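Local coordinates for protein Syntaxin1 (Monosiga brevicollis, PDB 2XHE) that probably acts as a SNAP receptor of the syntaxin family, binding other SNARE proteins in membrane transport, at residues P41-A44 and D45-R49; L133-R136 and Q137-S141; E88-Q91 and D92-R96; V150-R153 and Y154-Q158. All blocks are in the same frame, centred on the assembly; numbering follows the deposited sequence.

Contact 1 of 4, residues P41-A44 and D45-R49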
loop_
_atom_site.group_PDB
_atom_site.type_symbol
_atom_site.label_atom_id
_atom_site.label_comp_id
_atom_site.label_asym_id
_atom_site.label_seq_id
_atom_site.Cartn_x
_atom_site.Cartn_y
_atom_site.Cartn_z
ATOM N N PRO B 41 -23.791 -7.225 28.692
ATOM C CA PRO B 41 -23.608 -7.885 27.393
ATOM C C PRO B 41 -22.904 -7.007 26.358
ATOM O O PRO B 41 -21.759 -7.285 25.983
ATOM C CB PRO B 41 -25.044 -8.162 26.942
ATOM C CG PRO B 41 -25.825 -8.246 28.204
ATOM C CD PRO B 41 -25.196 -7.253 29.132
ATOM N N PHE B 42 -23.600 -5.969 25.901
ATOM C CA PHE B 42 -23.100 -5.065 24.863
ATOM C C PHE B 42 -23.345 -5.593 23.451
ATOM O O PHE B 42 -22.550 -6.364 22.913
ATOM C CB PHE B 42 -21.619 -4.732 25.059
ATOM C CG PHE B 42 -21.054 -3.852 23.983
ATOM C CD1 PHE B 42 -21.474 -2.537 23.855
ATOM C CD2 PHE B 42 -20.111 -4.337 23.096
ATOM C CE1 PHE B 42 -20.966 -1.725 22.865
ATOM C CE2 PHE B 42 -19.595 -3.527 22.102
ATOM C CZ PHE B 42 -20.025 -2.218 21.987
ATOM N N MET B 43 -24.464 -5.170 22.871
ATOM C CA MET B 43 -24.815 -5.509 21.498
ATOM C C MET B 43 -24.834 -7.017 21.249
ATOM O O MET B 43 -24.340 -7.505 20.232
ATOM C CB MET B 43 -23.862 -4.803 20.543
ATOM C CG MET B 43 -23.725 -3.323 20.849
ATOM S SD MET B 43 -23.615 -2.322 19.361
ATOM C CE MET B 43 -22.048 -2.876 18.730
ATOM N N ALA B 44 -25.436 -7.745 22.183
ATOM C CA ALA B 44 -25.478 -9.204 22.121
ATOM C C ALA B 44 -26.113 -9.741 20.838
ATOM O O ALA B 44 -25.558 -10.625 20.185
ATOM C CB ALA B 44 -26.181 -9.768 23.341
ATOM N N ASP B 45 -27.276 -9.216 20.473
ATOM C CA ASP B 45 -27.926 -9.698 19.263
ATOM C C ASP B 45 -27.085 -9.418 18.028
ATOM O O ASP B 45 -27.006 -10.255 17.131
ATOM C CB ASP B 45 -29.323 -9.109 19.091
ATOM C CG ASP B 45 -30.173 -9.915 18.115
ATOM O OD1 ASP B 45 -29.691 -10.957 17.609
ATOM O OD2 ASP B 45 -31.330 -9.515 17.860
ATOM N N PHE B 46 -26.460 -8.239 17.982
ATOM C CA PHE B 46 -25.619 -7.861 16.844
ATOM C C PHE B 46 -24.441 -8.821 16.603
ATOM O O PHE B 46 -24.291 -9.369 15.503
ATOM C CB PHE B 46 -25.125 -6.419 16.982
ATOM C CG PHE B 46 -24.048 -6.053 15.999
ATOM C CD1 PHE B 46 -24.368 -5.678 14.706
ATOM C CD2 PHE B 46 -22.713 -6.092 16.368
ATOM C CE1 PHE B 46 -23.379 -5.346 13.798
ATOM C CE2 PHE B 46 -21.722 -5.763 15.468
ATOM C CZ PHE B 46 -22.056 -5.389 14.181
ATOM N N PHE B 47 -23.606 -9.033 17.616
ATOM C CA PHE B 47 -22.462 -9.930 17.441
ATOM C C PHE B 47 -22.901 -11.347 17.078
ATOM O O PHE B 47 -22.129 -12.131 16.505
ATOM C CB PHE B 47 -21.551 -9.914 18.663
ATOM C CG PHE B 47 -20.756 -8.659 18.787
ATOM C CD1 PHE B 47 -19.524 -8.542 18.159
ATOM C CD2 PHE B 47 -21.250 -7.578 19.501
ATOM C CE1 PHE B 47 -18.788 -7.383 18.262
ATOM C CE2 PHE B 47 -20.519 -6.416 19.609
ATOM C CZ PHE B 47 -19.282 -6.320 18.988
ATOM N N ASN B 48 -24.153 -11.647 17.419
ATOM C CA ASN B 48 -24.838 -12.854 16.999
ATOM C C ASN B 48 -25.001 -12.932 15.481
ATOM O O ASN B 48 -24.654 -13.941 14.857
ATOM C CB ASN B 48 -26.217 -12.851 17.628
ATOM C CG ASN B 48 -26.470 -14.054 18.483
ATOM O OD1 ASN B 48 -25.639 -14.432 19.314
ATOM N ND2 ASN B 48 -27.639 -14.662 18.301
ATOM N N ARG B 49 -25.548 -11.869 14.888
ATOM C CA ARG B 49 -25.770 -11.850 13.450
ATOM C C ARG B 49 -24.451 -11.988 12.699
ATOM O O ARG B 49 -24.371 -12.712 11.704
ATOM C CB ARG B 49 -26.462 -10.566 12.981
ATOM C CG ARG B 49 -27.444 -9.933 13.940
ATOM C CD ARG B 49 -28.343 -8.973 13.174
ATOM N NE ARG B 49 -29.382 -9.713 12.474
ATOM C CZ ARG B 49 -30.598 -9.906 12.975
ATOM N NH1 ARG B 49 -30.902 -9.377 14.155
ATOM N NH2 ARG B 49 -31.510 -10.608 12.302
#
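M43 and F47 meet where the loop before helix 44-72 turns into its first turn. The carbonyl of M43, at the N-cap position, takes the amide of F47: F47 N lies 3.1 Å from M43 O, the N-H...O angle is 172° and the donor stands nearly in line with the C=O. One residue on, A44 O accepts N48 N at 3.3 Å, a more bent bond, its donor tilted from the carbonyl plane. M43 O also lies beside F47 CD2, at the edge of that ring and near its plane. F47 CG sits anti to its own carbonyl carbon (chi1 -73°), which swings the ring back over the loop; there CE2 lies 3.8 Å from M43 CB and 3.9 Å from F42 CE2. M43 bends at chi2 and chi3 to lie alongside F46, its CE 4.0 Å from F46 CD2 and its sulfur oblique to that ring in a Met-aromatic contact. An alanine in place of F47 would probably leave a gap beside F42 CE2 and M43 CB and deprive an aromatic side chain of the other protein chain of the ring it meets. R49 makes a long salt bridge to D45, NH1 to OD2 3.7 Å; its NH2 also pairs with D107 of helix 80-116. The whole is a helix N-terminus, opening the first long helix of the three-helix Habc bundle seen in syntaxins.

Contact 2 of 4, residues L133-R136 and Q137-S141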
loop_
_atom_site.group_PDB
_atom_site.type_symbol
_atom_site.label_atom_id
_atom_site.label_comp_id
_atom_site.label_asym_id
_atom_site.label_seq_id
_atom_site.Cartn_x
_atom_site.Cartn_y
_atom_site.Cartn_z
ATOM N N LEU B 133 -21.506 2.408 16.921
ATOM C CA LEU B 133 -21.801 2.621 15.506
ATOM C C LEU B 133 -20.573 2.406 14.609
ATOM O O LEU B 133 -20.699 1.912 13.484
ATOM C CB LEU B 133 -22.426 4.009 15.287
ATOM C CG LEU B 133 -22.759 4.412 13.849
ATOM C CD1 LEU B 133 -23.645 3.385 13.184
ATOM C CD2 LEU B 133 -23.422 5.768 13.824
ATOM N N ARG B 134 -19.393 2.764 15.108
ATOM C CA ARG B 134 -18.154 2.511 14.379
ATOM C C ARG B 134 -17.962 1.018 14.104
ATOM O O ARG B 134 -17.706 0.620 12.962
ATOM C CB ARG B 134 -16.954 3.068 15.143
ATOM C CG ARG B 134 -16.832 4.590 15.105
ATOM C CD ARG B 134 -15.683 5.062 15.988
ATOM N NE ARG B 134 -14.449 4.350 15.669
ATOM C CZ ARG B 134 -13.511 4.048 16.560
ATOM N NH1 ARG B 134 -13.666 4.394 17.832
ATOM N NH2 ARG B 134 -12.425 3.390 16.179
ATOM N N ILE B 135 -18.090 0.206 15.159
ATOM C CA ILE B 135 -17.998 -1.249 15.064
ATOM C C ILE B 135 -19.042 -1.814 14.114
ATOM O O ILE B 135 -18.732 -2.621 13.242
ATOM C CB ILE B 135 -18.161 -1.910 16.447
ATOM C CG1 ILE B 135 -16.884 -1.734 17.268
ATOM C CG2 ILE B 135 -18.491 -3.393 16.318
ATOM C CD1 ILE B 135 -17.082 -1.896 18.753
ATOM N N ARG B 136 -20.285 -1.385 14.282
ATOM C CA ARG B 136 -21.354 -1.834 13.400
ATOM C C ARG B 136 -21.019 -1.566 11.932
ATOM O O ARG B 136 -21.225 -2.422 11.071
ATOM C CB ARG B 136 -22.671 -1.147 13.769
ATOM C CG ARG B 136 -23.183 -1.460 15.169
ATOM C CD ARG B 136 -24.443 -0.660 15.491
ATOM N NE ARG B 136 -25.404 -1.479 16.218
ATOM C CZ ARG B 136 -26.315 -2.250 15.637
ATOM N NH1 ARG B 136 -26.396 -2.291 14.314
ATOM N NH2 ARG B 136 -27.139 -2.979 16.379
ATOM N N GLN B 137 -20.499 -0.373 11.653
ATOM C CA GLN B 137 -20.188 0.028 10.285
ATOM C C GLN B 137 -19.036 -0.752 9.662
ATOM O O GLN B 137 -19.117 -1.134 8.498
ATOM C CB GLN B 137 -19.931 1.530 10.207
ATOM C CG GLN B 137 -21.205 2.356 10.266
ATOM C CD GLN B 137 -20.947 3.849 10.382
ATOM O OE1 GLN B 137 -19.816 4.286 10.620
ATOM N NE2 GLN B 137 -22.005 4.638 10.225
ATOM N N SER B 138 -17.973 -1.007 10.422
ATOM C CA SER B 138 -16.873 -1.804 9.881
ATOM C C SER B 138 -17.248 -3.272 9.697
ATOM O O SER B 138 -16.813 -3.903 8.735
ATOM C CB SER B 138 -15.589 -1.653 10.696
ATOM O OG SER B 138 -15.846 -1.774 12.072
ATOM N N GLN B 139 -18.063 -3.808 10.606
ATOM C CA GLN B 139 -18.604 -5.159 10.452
ATOM C C GLN B 139 -19.490 -5.247 9.207
ATOM O O GLN B 139 -19.359 -6.165 8.386
ATOM C CB GLN B 139 -19.434 -5.575 11.680
ATOM C CG GLN B 139 -18.663 -5.787 12.986
ATOM C CD GLN B 139 -17.788 -7.036 12.984
ATOM O OE1 GLN B 139 -17.828 -7.850 12.061
ATOM N NE2 GLN B 139 -16.985 -7.180 14.025
ATOM N N HIS B 140 -20.403 -4.292 9.081
ATOM C CA HIS B 140 -21.355 -4.300 7.978
ATOM C C HIS B 140 -20.642 -4.246 6.626
ATOM O O HIS B 140 -20.983 -4.993 5.702
ATOM C CB HIS B 140 -22.334 -3.133 8.112
ATOM C CG HIS B 140 -23.423 -3.142 7.086
ATOM N ND1 HIS B 140 -23.549 -4.141 6.146
ATOM C CD2 HIS B 140 -24.436 -2.277 6.852
ATOM C CE1 HIS B 140 -24.592 -3.890 5.374
ATOM N NE2 HIS B 140 -25.150 -2.766 5.784
ATOM N N SER B 141 -19.648 -3.362 6.520
ATOM C CA SER B 141 -18.890 -3.196 5.290
ATOM C C SER B 141 -18.091 -4.444 4.962
ATOM O O SER B 141 -18.247 -5.040 3.894
ATOM C CB SER B 141 -17.947 -2.004 5.405
ATOM O OG SER B 141 -18.683 -0.794 5.463
#
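Q137 folds back over L133, the residue one turn earlier, and has more surface covered here than any other residue. Its CG lies 3.3 Å from L133 O and 3.9 Å from L133 CD1, and the extended chain crosses the leucine obliquely, with CD also beside L133 CG and CD1; Q137 N donates to L133 O at 2.9 Å. R136 comes next in burial, chiefly through its backbone and CB: its carbonyl receives H140 N at 2.9 Å, whereas the side chain leaves the segment and gives NH1 to N115 of helix 80-116. Both are i to i+4 bonds of regular alpha-helix, near the start of helix 131-171, the third long helix of the Habc bundle. I135 follows the same pattern, I135 O taking Q139 N at 3.0 Å nearly straight on. I135 and Q139 also run side by side, CG2 of the isoleucine 4.1 Å from CG of the glutamine. Q139 bends at chi2 (-71°), and its OE1 accepts from R54 on helix 44-72 while its NE2 reaches a polar side chain of the other protein chain. S138 OG, turned in between its backbone N and carbonyl carbon (chi1 47°), hangs beside two carbonyls, 3.2 Å from R134 O and as far from I135 O. The R134 guanidinium points away and bonds to the backbone of the other protein chain.

Contact 3 of 4, residues E88-Q91 and D92-R96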
loop_
_atom_site.group_PDB
_atom_site.type_symbol
_atom_site.label_atom_id
_atom_site.label_comp_id
_atom_site.label_asym_id
_atom_site.label_seq_id
_atom_site.Cartn_x
_atom_site.Cartn_y
_atom_site.Cartn_z
ATOM N N GLU B 88 -29.816 -35.041 -7.320
ATOM C CA GLU B 88 -30.522 -35.062 -6.040
ATOM C C GLU B 88 -29.734 -34.283 -4.990
ATOM O O GLU B 88 -30.312 -33.601 -4.138
ATOM C CB GLU B 88 -30.727 -36.508 -5.574
ATOM C CG GLU B 88 -31.780 -36.695 -4.485
ATOM C CD GLU B 88 -33.187 -36.814 -5.046
ATOM O OE1 GLU B 88 -33.386 -36.480 -6.235
ATOM O OE2 GLU B 88 -34.094 -37.245 -4.301
ATOM N N LYS B 89 -28.409 -34.406 -5.051
ATOM C CA LYS B 89 -27.512 -33.643 -4.187
ATOM C C LYS B 89 -27.432 -32.189 -4.655
ATOM O O LYS B 89 -27.575 -31.262 -3.858
ATOM C CB LYS B 89 -26.103 -34.256 -4.179
ATOM C CG LYS B 89 -25.991 -35.667 -3.608
ATOM C CD LYS B 89 -24.530 -36.134 -3.540
ATOM C CE LYS B 89 -24.406 -37.511 -2.883
ATOM N NZ LYS B 89 -22.994 -37.970 -2.716
ATOM N N LEU B 90 -27.199 -32.003 -5.953
ATOM C CA LEU B 90 -27.081 -30.673 -6.542
ATOM C C LEU B 90 -28.187 -29.736 -6.088
ATOM O O LEU B 90 -27.916 -28.701 -5.483
ATOM C CB LEU B 90 -27.099 -30.742 -8.069
ATOM C CG LEU B 90 -25.813 -31.068 -8.823
ATOM C CD1 LEU B 90 -26.101 -31.090 -10.313
ATOM C CD2 LEU B 90 -24.728 -30.058 -8.501
ATOM N N GLN B 91 -29.432 -30.084 -6.390
ATOM C CA GLN B 91 -30.531 -29.178 -6.090
ATOM C C GLN B 91 -30.834 -29.189 -4.606
ATOM O O GLN B 91 -31.735 -28.491 -4.142
ATOM C CB GLN B 91 -31.775 -29.508 -6.915
ATOM C CG GLN B 91 -32.350 -30.883 -6.682
ATOM C CD GLN B 91 -33.286 -31.292 -7.800
ATOM O OE1 GLN B 91 -33.223 -30.745 -8.906
ATOM N NE2 GLN B 91 -34.163 -32.256 -7.522
ATOM N N ASP B 92 -30.066 -29.977 -3.863
ATOM C CA ASP B 92 -30.202 -30.025 -2.416
ATOM C C ASP B 92 -29.207 -29.065 -1.778
ATOM O O ASP B 92 -29.570 -28.245 -0.935
ATOM C CB ASP B 92 -30.004 -31.450 -1.898
ATOM C CG ASP B 92 -30.375 -31.595 -0.435
ATOM O OD1 ASP B 92 -29.872 -30.801 0.391
ATOM O OD2 ASP B 92 -31.168 -32.507 -0.113
ATOM N N THR B 93 -27.949 -29.162 -2.192
ATOM C CA THR B 93 -26.938 -28.196 -1.771
ATOM C C THR B 93 -27.257 -26.810 -2.334
ATOM O O THR B 93 -27.134 -25.815 -1.628
ATOM C CB THR B 93 -25.518 -28.624 -2.194
ATOM O OG1 THR B 93 -25.461 -28.742 -3.617
ATOM C CG2 THR B 93 -25.151 -29.967 -1.575
ATOM N N MET B 94 -27.679 -26.761 -3.599
ATOM C CA MET B 94 -28.078 -25.517 -4.254
ATOM C C MET B 94 -29.123 -24.750 -3.463
ATOM O O MET B 94 -29.076 -23.525 -3.372
ATOM C CB MET B 94 -28.644 -25.793 -5.647
ATOM C CG MET B 94 -27.609 -25.901 -6.753
ATOM S SD MET B 94 -28.392 -25.846 -8.373
ATOM C CE MET B 94 -27.038 -26.407 -9.398
ATOM N N ALA B 95 -30.083 -25.479 -2.917
ATOM C CA ALA B 95 -31.168 -24.883 -2.156
ATOM C C ALA B 95 -30.670 -24.427 -0.804
ATOM O O ALA B 95 -31.197 -23.478 -0.232
ATOM C CB ALA B 95 -32.289 -25.880 -1.984
ATOM N N ARG B 96 -29.666 -25.120 -0.279
ATOM C CA ARG B 96 -29.086 -24.714 0.991
ATOM C C ARG B 96 -28.254 -23.443 0.819
ATOM O O ARG B 96 -28.411 -22.476 1.565
ATOM C CB ARG B 96 -28.246 -25.830 1.607
ATOM C CG ARG B 96 -27.814 -25.519 3.040
ATOM C CD ARG B 96 -27.894 -26.740 3.943
ATOM N NE ARG B 96 -27.480 -27.947 3.234
ATOM C CZ ARG B 96 -26.223 -28.209 2.879
ATOM N NH1 ARG B 96 -25.241 -27.337 3.169
ATOM N NH2 ARG B 96 -25.950 -29.340 2.225
#
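The first half of helix 80-116, the second long helix of the Habc bundle and part of a predicted coiled coil, bends between E88 and R96. Here two carbonyls carry two donors each. K89 O takes T93 N at 2.7 Å, the donor almost straight ahead of the C=O, and also D92 N at 2.8 Å. That second bond is of the i to i+3 kind and poorly aimed: its N-H...O angle is 136° and the donor stands 61° out of the carbonyl plane. D92 N has no bond to the turn before; its bond is to K89 O, and the CB of D92 lies beside the carbonyl oxygens of both E88 and K89. A95 N likewise lacks a bond to the turn before, so the stretch is a kinked alpha-helix with its i to i+4 ladder interrupted at two places. L90 O is the other shared acceptor, held by M94 N at 2.7 Å and by T93 OG1 at 3.1 Å. The hydroxyl can fold back to it because OG1 sits between the backbone N and the carbonyl carbon of T93 (chi1 60°). A valine here would probably leave L90 O with the M94 amide alone of these two donors, and the side chain would lose its polar tie to the helix backbone. M94 extends beyond CG, bringing CE to a loose 4.4 Å from L90 CD2, and goes on to pack against Y154 and Q158 of helix 131-171 and L222 of helix 214-237. L90 touches L70 of helix 44-72, and T93 touches V67.

Contact 4 of 4, residues V150-R153 and Y154-Q158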
loop_
_atom_site.group_PDB
_atom_site.type_symbol
_atom_site.label_atom_id
_atom_site.label_comp_id
_atom_site.label_asym_id
_atom_site.label_seq_id
_atom_site.Cartn_x
_atom_site.Cartn_y
_atom_site.Cartn_z
ATOM N N VAL B 150 -17.678 -14.230 -2.182
ATOM C CA VAL B 150 -17.985 -15.662 -2.093
ATOM C C VAL B 150 -19.022 -16.028 -3.124
ATOM O O VAL B 150 -18.889 -17.030 -3.822
ATOM C CB VAL B 150 -18.514 -16.114 -0.695
ATOM C CG1 VAL B 150 -18.853 -17.585 -0.724
ATOM C CG2 VAL B 150 -17.476 -15.889 0.379
ATOM N N MET B 151 -20.060 -15.214 -3.219
ATOM C CA MET B 151 -21.128 -15.501 -4.161
ATOM C C MET B 151 -20.633 -15.405 -5.588
ATOM O O MET B 151 -21.182 -16.023 -6.492
ATOM C CB MET B 151 -22.322 -14.576 -3.940
ATOM C CG MET B 151 -23.008 -14.822 -2.604
ATOM S SD MET B 151 -23.262 -16.589 -2.245
ATOM C CE MET B 151 -24.858 -16.860 -3.020
ATOM N N THR B 152 -19.585 -14.627 -5.791
ATOM C CA THR B 152 -19.049 -14.465 -7.124
ATOM C C THR B 152 -18.381 -15.761 -7.522
ATOM O O THR B 152 -18.377 -16.130 -8.693
ATOM C CB THR B 152 -18.063 -13.290 -7.196
ATOM O OG1 THR B 152 -18.783 -12.070 -6.990
ATOM C CG2 THR B 152 -17.383 -13.239 -8.554
ATOM N N ARG B 153 -17.825 -16.457 -6.536
ATOM C CA ARG B 153 -17.222 -17.759 -6.791
ATOM C C ARG B 153 -18.322 -18.718 -7.230
ATOM O O ARG B 153 -18.149 -19.479 -8.179
ATOM C CB ARG B 153 -16.487 -18.280 -5.557
ATOM C CG ARG B 153 -15.887 -19.661 -5.730
ATOM C CD ARG B 153 -15.118 -19.780 -7.040
ATOM N NE ARG B 153 -14.575 -21.125 -7.229
ATOM C CZ ARG B 153 -14.272 -21.658 -8.412
ATOM N NH1 ARG B 153 -14.463 -20.963 -9.529
ATOM N NH2 ARG B 153 -13.783 -22.891 -8.479
ATOM N N TYR B 154 -19.462 -18.645 -6.547
ATOM C CA TYR B 154 -20.645 -19.428 -6.899
ATOM C C TYR B 154 -21.117 -19.084 -8.312
ATOM O O TYR B 154 -21.210 -19.952 -9.175
ATOM C CB TYR B 154 -21.757 -19.170 -5.880
ATOM C CG TYR B 154 -22.982 -20.053 -6.006
ATOM C CD1 TYR B 154 -22.872 -21.437 -6.042
ATOM C CD2 TYR B 154 -24.258 -19.498 -6.047
ATOM C CE1 TYR B 154 -24.005 -22.247 -6.142
ATOM C CE2 TYR B 154 -25.393 -20.296 -6.144
ATOM C CZ TYR B 154 -25.264 -21.669 -6.191
ATOM O OH TYR B 154 -26.395 -22.457 -6.290
ATOM N N ASN B 155 -21.410 -17.810 -8.545
ATOM C CA ASN B 155 -21.826 -17.349 -9.864
ATOM C C ASN B 155 -20.891 -17.851 -10.961
ATOM O O ASN B 155 -21.331 -18.147 -12.074
ATOM C CB ASN B 155 -21.913 -15.818 -9.891
ATOM C CG ASN B 155 -22.344 -15.275 -11.242
ATOM O OD1 ASN B 155 -21.513 -15.060 -12.132
ATOM N ND2 ASN B 155 -23.646 -15.020 -11.394
ATOM N N ASP B 156 -19.604 -17.958 -10.642
ATOM C CA ASP B 156 -18.614 -18.361 -11.633
ATOM C C ASP B 156 -18.668 -19.849 -11.946
ATOM O O ASP B 156 -18.556 -20.230 -13.106
ATOM C CB ASP B 156 -17.203 -17.942 -11.216
ATOM C CG ASP B 156 -16.813 -16.574 -11.764
ATOM O OD1 ASP B 156 -17.578 -16.002 -12.577
ATOM O OD2 ASP B 156 -15.733 -16.070 -11.385
ATOM N N VAL B 157 -18.851 -20.682 -10.920
ATOM C CA VAL B 157 -18.951 -22.134 -11.114
ATOM C C VAL B 157 -20.270 -22.543 -11.779
ATOM O O VAL B 157 -20.317 -23.532 -12.510
ATOM C CB VAL B 157 -18.723 -22.923 -9.793
ATOM C CG1 VAL B 157 -19.624 -22.406 -8.699
ATOM C CG2 VAL B 157 -18.945 -24.419 -10.001
ATOM N N GLN B 158 -21.333 -21.776 -11.542
ATOM C CA GLN B 158 -22.616 -22.020 -12.211
ATOM C C GLN B 158 -22.551 -21.740 -13.714
ATOM O O GLN B 158 -22.791 -22.628 -14.529
ATOM C CB GLN B 158 -23.749 -21.216 -11.562
ATOM C CG GLN B 158 -24.120 -21.676 -10.147
ATOM C CD GLN B 158 -24.681 -23.103 -10.091
ATOM O OE1 GLN B 158 -25.890 -23.304 -9.979
ATOM N NE2 GLN B 158 -23.798 -24.090 -10.155
#
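Two bends in M151, at chi2 (-45°) and chi3 (-88°), curl its methyl round toward Y154, whose CG stands anti to the backbone N (chi1 -172°) and carries the ring out in the same direction. The two side chains thus lie alongside one another, M151 CE 4.1 Å from Y154 CD2 and oblique to the ring. Q158 CG covers one face of the phenol, toward the rim. Along the backbone the helix ladder is continuous: Y154 N reaches V150 O at 3.2 Å, in the carbonyl plane, and N155 N reaches M151 O at 2.7 Å in an almost straight bond. D156 N goes mainly to T152 O at 2.9 Å, with a weak second bond to R153 O, which is also the acceptor of V157 N at 3.1 Å. R153 and D156 carry opposite charges, yet NH1 of the arginine and OD2 of the aspartate stay 5.4 Å apart, too far for a salt bridge; R153 NE has a long, weak ion pair with E65 instead. T152 turns its hydroxyl back to the carbonyl of V148, one turn earlier, and N155 makes a weak hydrogen bond to a polar side chain of the other protein chain. Within the helical bundle, V150 packs on I57 and I64 of helix 44-72, M151 on M232 of helix 214-237, and Y154 touches I64, M94 and I97 of helix 80-116, and S225 of helix 214-237.

Overall arrangement
All four contacts are local: contacts 2, 3 and 4 each run along one helix, while contact 1 joins a loop to the first turn of helix 44-72. Contacts 2 and 4 are mostly buried and share helix 131-171, their centres about 26 Å apart; contacts 1 and 3 lie at the surface. They pair off along the bundle: contact 1 touches contact 2, where F46 CZ comes 3.6 Å from Q139 CG, and contact 3 touches contact 4. Contacts 2 and 3 lie on opposite sides of the chain's centre. Chemistry follows place: aromatic packing at a helix start in contact 1, intact ladders in contacts 2 and 4, a kinked one in contact 3. The other protein chain reaches all but contact 3.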